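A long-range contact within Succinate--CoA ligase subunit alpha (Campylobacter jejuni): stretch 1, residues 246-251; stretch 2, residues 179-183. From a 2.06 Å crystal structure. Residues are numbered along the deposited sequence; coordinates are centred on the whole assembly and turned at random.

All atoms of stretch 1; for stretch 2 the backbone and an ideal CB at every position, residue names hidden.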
# COMPACT_ATOMS: atom_id res chain seq x y z
N GLY A 246 -5.80 -1.59 2.37
CA GLY A 246 -5.30 -2.92 2.05
C GLY A 246 -3.96 -2.87 1.32
O GLY A 246 -2.92 -3.13 1.89
N HIS A 247 -4.00 -2.55 0.04
CA HIS A 247 -2.76 -2.48 -0.77
C HIS A 247 -1.77 -1.44 -0.23
O HIS A 247 -2.12 -0.27 0.06
CB HIS A 247 -3.11 -2.04 -2.19
CG HIS A 247 -3.72 -3.09 -3.02
ND1 HIS A 247 -4.44 -2.76 -4.13
CD2 HIS A 247 -3.66 -4.44 -2.97
CE1 HIS A 247 -4.84 -3.86 -4.72
NE2 HIS A 247 -4.34 -4.93 -4.05
N ALA A 248 -0.48 -1.80 -0.19
CA ALA A 248 0.55 -0.83 0.24
C ALA A 248 0.46 0.46 -0.59
O ALA A 248 0.72 1.50 -0.10
CB ALA A 248 1.91 -1.46 0.10
N GLY A 249 0.09 0.38 -1.88
CA GLY A 249 0.05 1.55 -2.71
C GLY A 249 -1.22 2.38 -2.55
O GLY A 249 -1.31 3.50 -3.06
N ALA A 250 -2.22 1.85 -1.84
CA ALA A 250 -3.53 2.46 -1.85
C ALA A 250 -3.68 3.40 -0.66
O ALA A 250 -4.37 3.08 0.31
CB ALA A 250 -4.62 1.42 -1.86
N ILE A 251 -3.10 4.59 -0.79
CA ILE A 251 -3.11 5.57 0.27
C ILE A 251 -3.10 6.96 -0.38
O ILE A 251 -2.34 7.21 -1.31
CB ILE A 251 -1.95 5.34 1.26
CG1 ILE A 251 -1.95 6.43 2.33
CG2 ILE A 251 -0.60 5.24 0.57
CD1 ILE A 251 -1.16 6.04 3.58
N UNK A 179 -0.41 -4.46 -10.43
CA UNK A 179 0.00 -4.53 -9.06
C UNK A 179 -0.47 -3.36 -8.21
O UNK A 179 -0.75 -2.25 -8.71
CB UNK A 179 1.53 -4.63 -9.00
N UNK A 180 -0.55 -3.65 -6.91
CA UNK A 180 -1.09 -2.74 -5.90
C UNK A 180 -0.03 -2.07 -5.03
O UNK A 180 -0.35 -1.48 -4.00
CB UNK A 180 -2.06 -3.50 -5.00
N UNK A 181 1.24 -2.19 -5.41
CA UNK A 181 2.35 -1.65 -4.62
C UNK A 181 2.72 -0.25 -5.11
O UNK A 181 2.31 0.21 -6.18
CB UNK A 181 3.57 -2.58 -4.69
N UNK A 182 3.48 0.51 -4.31
CA UNK A 182 3.84 1.87 -4.68
C UNK A 182 4.82 1.94 -5.85
O UNK A 182 4.77 2.88 -6.64
CB UNK A 182 4.44 2.59 -3.47
N UNK A 183 5.69 0.95 -5.96
CA UNK A 183 6.52 0.77 -7.17
C UNK A 183 6.09 -0.52 -7.88
O UNK A 183 6.14 -1.59 -7.28
CB UNK A 183 8.01 0.72 -6.82

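Stretch 1 folds into a type I beta turn from His247 to Ala250, closed by a 2.8 Å hydrogen bond from Ala250 N to His247 O, and stretch 2, also without regular secondary structure, packs against this turn.

At position 179 the ideal CB has nothing of stretch 1 within 5.5 Å, so the contact itself sets no limit on the side chain. The backbone is more telling: phi is 106° with psi 156°, and a positive phi by itself favours glycine. The deposited residue is Gly179, which makes no contact with stretch 1.

Position 180 is the most tightly constrained. Its CA-to-CB direction points toward stretch 1, straight into the imidazole of His247, and the ideal CB of 180 lies only 2.6 Å from His247 CG, a clash. The backbone angles, -105°/12°, are open to most residues, so the restriction comes from the ring; any side chain would collide with it where it stands, leaving glycine as the fitting choice. The residue is Gly180. Without a CB, Gly180 CA lies over one face of the ring, 3.9 Å from the centroid of the His247 ring and 15° off the ring normal, a CH-pi contact. The carbonyl of the same residue faces the turn, where Gly249 N donates a hydrogen bond to Gly180 O at 2.9 Å with an N-H...O angle of 142°. Gly249 suits this arrangement in turn, since an ideal CB on Gly249 would lie 2.7 Å from Gly180 O.

At position 181 CA-to-CB points away from stretch 1, and the ideal CB of 181 is 5.2 Å from Ala248 CB. The backbone angles of -94°/164° single out no residue; small, polar or longer side chains could all be accommodated as far as stretch 1 is concerned. It is Asp181. With chi1 at -78° (m), its end comes back nearer the turn, bringing Asp181 OD1 to 4.0 Å from Ala248 CB, a van der Waals contact; OD1 finds its hydrogen bond elsewhere in the structure.

Position 182 points sideways, the ideal CB of 182 4.6 Å from Gly249 CA, and Ala248 offers a methyl group nearby. A small or medium apolar side chain would suit, and phi of -69° also permits proline. The residue is Pro182, whose ring carries Pro182 CD to 4.0 Å from Ala248 CB, while Pro182 N lies 3.9 Å from Gly249 CA.

Position 183 is out of reach of stretch 1, and many side chains would do; it is Ile183.

Stretch 2 179-183: GGDPI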
# COMPACT_ATOMS: atom_id res chain seq x y z
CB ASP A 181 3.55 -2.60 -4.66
CG ASP A 181 3.40 -3.81 -3.75
OD1 ASP A 181 2.37 -3.90 -3.05
OD2 ASP A 181 4.35 -4.64 -3.72
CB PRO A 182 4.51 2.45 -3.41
CG PRO A 182 4.32 1.42 -2.30
CD PRO A 182 3.97 0.13 -2.98
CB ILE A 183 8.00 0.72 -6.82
CG1 ILE A 183 8.49 1.96 -6.07
CG2 ILE A 183 8.85 0.44 -8.05
CD1 ILE A 183 9.95 1.82 -5.62
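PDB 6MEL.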